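Local coordinates for taurocyamine kinase (Schistosoma mansoni, PDB 4WOD), which catalyses the reversible, magnesium-dependent transfer of phosphate between ATP and the guanidino compound taurocyamine, at residues Lys294-Cys297 / Glu298-Ile302; Leu321-Lys324 / Arg325-Gly328. The protein carries 4 engineered substitutions. One frame throughout, in Å; residues are numbered along the deposited sequence.

Contact 1 of 2, residues Lys294-Cys297 / Glu298-Ile302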
loop_
_atom_site.group_PDB
_atom_site.type_symbol
_atom_site.label_atom_id
_atom_site.label_comp_id
_atom_site.label_asym_id
_atom_site.label_seq_id
_atom_site.Cartn_x
_atom_site.Cartn_y
_atom_site.Cartn_z
ATOM N N LYS A 294 -3.293 -4.499 2.715
ATOM C CA LYS A 294 -4.085 -4.093 1.546
ATOM C C LYS A 294 -3.675 -4.818 0.257
ATOM O O LYS A 294 -4.536 -5.302 -0.492
ATOM C CB LYS A 294 -3.987 -2.577 1.335
ATOM C CG LYS A 294 -4.538 -1.750 2.495
ATOM C CD LYS A 294 -6.046 -1.904 2.620
ATOM C CE LYS A 294 -6.630 -1.101 3.790
ATOM N NZ LYS A 294 -6.504 0.375 3.623
ATOM N N GLU A 295 -2.374 -4.903 -0.002
ATOM C CA GLU A 295 -1.900 -5.510 -1.233
ATOM C C GLU A 295 -2.216 -6.996 -1.215
ATOM O O GLU A 295 -2.600 -7.562 -2.240
ATOM C CB GLU A 295 -0.398 -5.275 -1.430
ATOM C CG GLU A 295 -0.004 -3.802 -1.710
ATOM C CD GLU A 295 -0.200 -2.863 -0.500
ATOM O OE1 GLU A 295 -0.318 -3.353 0.650
ATOM O OE2 GLU A 295 -0.249 -1.624 -0.701
ATOM N N ILE A 296 -2.067 -7.613 -0.042
ATOM C CA ILE A 296 -2.372 -9.035 0.125
ATOM C C ILE A 296 -3.831 -9.309 -0.238
ATOM O O ILE A 296 -4.123 -10.224 -1.018
ATOM C CB ILE A 296 -2.095 -9.513 1.558
ATOM C CG1 ILE A 296 -0.600 -9.395 1.873
ATOM C CG2 ILE A 296 -2.552 -10.967 1.740
ATOM C CD1 ILE A 296 -0.206 -9.973 3.210
ATOM N N CYS A 297 -4.738 -8.488 0.292
ATOM C CA CYS A 297 -6.166 -8.601 -0.060
ATOM C C CYS A 297 -6.422 -8.437 -1.557
ATOM O O CYS A 297 -7.036 -9.305 -2.191
ATOM C CB CYS A 297 -7.008 -7.572 0.709
ATOM S SG CYS A 297 -7.052 -7.766 2.506
ATOM N N GLU A 298 -5.970 -7.318 -2.122
ATOM C CA GLU A 298 -6.139 -7.068 -3.541
ATOM C C GLU A 298 -5.622 -8.226 -4.401
ATOM O O GLU A 298 -6.220 -8.557 -5.425
ATOM C CB GLU A 298 -5.436 -5.769 -3.941
ATOM C CG GLU A 298 -5.183 -5.666 -5.436
ATOM C CD GLU A 298 -4.543 -4.350 -5.833
ATOM O OE1 GLU A 298 -3.662 -3.868 -5.079
ATOM O OE2 GLU A 298 -4.923 -3.804 -6.899
ATOM N N LYS A 299 -4.542 -8.865 -3.967
ATOM C CA LYS A 299 -3.964 -9.939 -4.753
ATOM C C LYS A 299 -4.852 -11.188 -4.685
ATOM O O LYS A 299 -4.800 -12.050 -5.562
ATOM C CB LYS A 299 -2.542 -10.250 -4.279
ATOM C CG LYS A 299 -1.897 -11.394 -5.035
ATOM C CD LYS A 299 -0.416 -11.152 -5.265
ATOM C CE LYS A 299 0.128 -12.141 -6.277
ATOM N NZ LYS A 299 -0.642 -12.085 -7.551
ATOM N N HIS A 300 -5.674 -11.277 -3.647
ATOM C CA HIS A 300 -6.657 -12.351 -3.546
ATOM C C HIS A 300 -8.051 -11.934 -4.040
ATOM O O HIS A 300 -9.033 -12.642 -3.815
ATOM C CB HIS A 300 -6.723 -12.851 -2.108
ATOM C CG HIS A 300 -5.490 -13.581 -1.678
ATOM N ND1 HIS A 300 -4.411 -12.946 -1.096
ATOM C CD2 HIS A 300 -5.148 -14.888 -1.777
ATOM C CE1 HIS A 300 -3.467 -13.836 -0.840
ATOM N NE2 HIS A 300 -3.889 -15.022 -1.246
ATOM N N GLY A 301 -8.127 -10.793 -4.725
ATOM C CA GLY A 301 -9.380 -10.339 -5.318
ATOM C C GLY A 301 -10.326 -9.750 -4.290
ATOM O O GLY A 301 -11.537 -9.736 -4.481
ATOM N N ILE A 302 -9.761 -9.258 -3.191
ATOM C CA ILE A 302 -10.544 -8.800 -2.065
ATOM C C ILE A 302 -10.256 -7.327 -1.745
ATOM O O ILE A 302 -9.105 -6.870 -1.819
ATOM C CB ILE A 302 -10.282 -9.676 -0.806
ATOM C CG1 ILE A 302 -10.783 -11.107 -1.038
ATOM C CG2 ILE A 302 -11.004 -9.119 0.431
ATOM C CD1 ILE A 302 -12.281 -11.192 -1.328
#
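H300 turns its imidazole back over the last turn of helix 293-299 and gives ND1-H to the carbonyl oxygen of I296, 2.7 Å from ND1 to I296 O and nearly straight at 164°. The oxygen lies in the ring plane, so the nitrogen uses its in-plane N-H, yet ND1 stands above the I296 carbonyl plane, 38° out of it. A chi1 of -69°, with CG beside the backbone N of H300, folds the ring back to this oxygen. The side chains of I296 and H300 run side by side; CG2 of I296 touches the ring at ND1, 3.9 Å away. Weak bonds from the backbone N of K299 and of H300 also point at I296 O.

One residue on, C297 O is gripped from opposite faces of its carbonyl plane: I302 N comes from one at 2.9 Å from C297 O, H300 N from the other. With G301 N bonded to E298 O at 3.0 Å, this makes a Schellman motif in which G301, with its positive phi, is the C-prime residue. The regular helical pattern holds just before it, E298 N giving a straight bond to K294 O. C297 and I302 also meet through their side chains, CB of C297 lying 4.2 Å from CB of I302.

Further out, A344 and L345 of helix 331-355 pack on H300, P304 touches C297, and R414 and Y418 of helix 409-418 touch I296.

Because ND1 is the donor in this bond, H300 must carry a proton there, which a neutral ND1-H tautomer or the doubly protonated ring would satisfy; the partial negative charge at the helix C-terminus would probably favour a proton at that position.

Contact 2 of 2, residues Leu321-Lys324 / Arg325-Gly328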
loop_
_atom_site.group_PDB
_atom_site.type_symbol
_atom_site.label_atom_id
_atom_site.label_comp_id
_atom_site.label_asym_id
_atom_site.label_seq_id
_atom_site.Cartn_x
_atom_site.Cartn_y
_atom_site.Cartn_z
ATOM N N LEU A 321 -14.602 -7.646 4.429
ATOM C CA LEU A 321 -13.862 -8.179 3.292
ATOM C C LEU A 321 -14.852 -8.508 2.195
ATOM O O LEU A 321 -15.740 -9.312 2.428
ATOM C CB LEU A 321 -13.091 -9.448 3.676
ATOM C CG LEU A 321 -12.127 -9.322 4.858
ATOM C CD1 LEU A 321 -11.556 -10.682 5.188
ATOM C CD2 LEU A 321 -11.016 -8.338 4.510
ATOM N N SER A 322 -14.699 -7.910 1.018
ATOM C CA SER A 322 -15.618 -8.175 -0.107
ATOM C C SER A 322 -14.893 -8.404 -1.448
ATOM O O SER A 322 -13.725 -8.068 -1.586
ATOM C CB SER A 322 -16.614 -7.018 -0.255
ATOM O OG SER A 322 -15.950 -5.788 -0.463
ATOM N N ASN A 323 -15.590 -8.987 -2.430
ATOM C CA ASN A 323 -15.074 -9.035 -3.787
ATOM C C ASN A 323 -14.674 -7.641 -4.250
ATOM O O ASN A 323 -15.423 -6.687 -4.059
ATOM C CB ASN A 323 -16.114 -9.628 -4.761
ATOM C CG ASN A 323 -17.494 -8.972 -4.647
ATOM O OD1 ASN A 323 -18.189 -9.115 -3.634
ATOM N ND2 ASN A 323 -17.917 -8.283 -5.720
ATOM N N LYS A 324 -13.491 -7.509 -4.844
ATOM C CA LYS A 324 -13.084 -6.191 -5.332
ATOM C C LYS A 324 -13.720 -5.866 -6.683
ATOM O O LYS A 324 -13.769 -4.711 -7.082
ATOM C CB LYS A 324 -11.560 -6.093 -5.440
ATOM C CG LYS A 324 -10.947 -6.929 -6.574
ATOM C CD LYS A 324 -9.420 -6.810 -6.615
ATOM C CE LYS A 324 -8.832 -7.591 -7.801
ATOM N NZ LYS A 324 -7.334 -7.619 -7.771
ATOM N N ARG A 325 -14.220 -6.876 -7.390
ATOM C CA ARG A 325 -14.701 -6.637 -8.746
ATOM C C ARG A 325 -16.207 -6.492 -8.819
ATOM O O ARG A 325 -16.932 -7.144 -8.081
ATOM C CB ARG A 325 -14.245 -7.755 -9.692
ATOM C CG ARG A 325 -12.782 -7.697 -10.028
ATOM C CD ARG A 325 -12.419 -8.761 -11.065
ATOM N NE ARG A 325 -10.990 -9.072 -11.090
ATOM C CZ ARG A 325 -10.062 -8.265 -11.594
ATOM N NH1 ARG A 325 -10.413 -7.080 -12.095
ATOM N NH2 ARG A 325 -8.782 -8.632 -11.590
ATOM N N ARG A 326 -16.669 -5.624 -9.714
ATOM C CA ARG A 326 -18.103 -5.472 -9.980
ATOM C C ARG A 326 -18.417 -5.622 -11.467
ATOM O O ARG A 326 -19.467 -6.142 -11.851
ATOM C CB ARG A 326 -18.609 -4.093 -9.527
ATOM C CG ARG A 326 -18.336 -3.719 -8.087
ATOM C CD ARG A 326 -19.387 -4.267 -7.131
ATOM N NE ARG A 326 -19.131 -3.786 -5.777
ATOM C CZ ARG A 326 -18.145 -4.220 -4.997
ATOM N NH1 ARG A 326 -17.307 -5.176 -5.420
ATOM N NH2 ARG A 326 -17.990 -3.686 -3.790
ATOM N N LEU A 327 -17.516 -5.110 -12.294
ATOM C CA LEU A 327 -17.774 -4.974 -13.715
ATOM C C LEU A 327 -16.904 -5.916 -14.538
ATOM O O LEU A 327 -15.710 -6.064 -14.272
ATOM C CB LEU A 327 -17.545 -3.524 -14.148
ATOM C CG LEU A 327 -17.791 -3.163 -15.611
ATOM C CD1 LEU A 327 -19.279 -3.159 -15.917
ATOM C CD2 LEU A 327 -17.184 -1.814 -15.933
ATOM N N GLY A 328 -17.504 -6.563 -15.532
ATOM C CA GLY A 328 -16.748 -7.422 -16.428
ATOM C C GLY A 328 -16.710 -8.890 -16.058
ATOM O O GLY A 328 -15.894 -9.636 -16.591
HETATM O O HOH W 1 -15.887 -3.881 -2.528
HETATM O O HOH W 2 -6.454 -9.919 -10.072
#
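R326, three residues beyond the end of strand 318-323, brings its guanidinium back to N323. From CB the chain leaves with CG beside the backbone N, then bends at chi2 (-84°), and the guanidinium comes to cross the N323 side chain at about a right angle. CZ lies 3.8 Å from N323 O. Beyond it NH1 donates to that oxygen, 2.8 Å from NH1 to N323 O at 157°; the acceptor lies in the guanidinium plane, whereas NH1 stands above the carbonyl plane. A weak second bond runs from NH1 to R325 O. The other tip, NH2, donates to a water that also reaches S322 OG and N323 O.

N323 closes the turn from its own side: ND2 donates to R325 O, 2.8 Å away, with that oxygen in its amide plane, while ND2 also reaches L276 O and OD1 accepts from A278 N. On the outer side K324 and R325 run alongside each other, K324 CE over one face of the R325 guanidinium at 3.8 Å above its plane; K324 NZ bonds to E298 O.

R326 and S322 pack against R277 of strand 277-283, a predicted ATP-binding residue, while A334, E337 and M338 of helix 331-355 cover N323.

In the fold
Following the chain from the N terminus, contact 1 ends helix 293-299 and turns into strand 302-306; contact 2 comes later, where strand 318-323 runs out into the loop before helix 331-355. The two are in series, neither nested nor crossed, and each closes a short local turn. They meet because strands 302-306 and 318-323 are antiparallel neighbours at one margin of the sheet: G301 O receives K324 N, and I302 packs on L321 and S322. Together contact 1 and contact 2 tie the helix end, this pair of strands and helix 331-355 within the first catalytic domain.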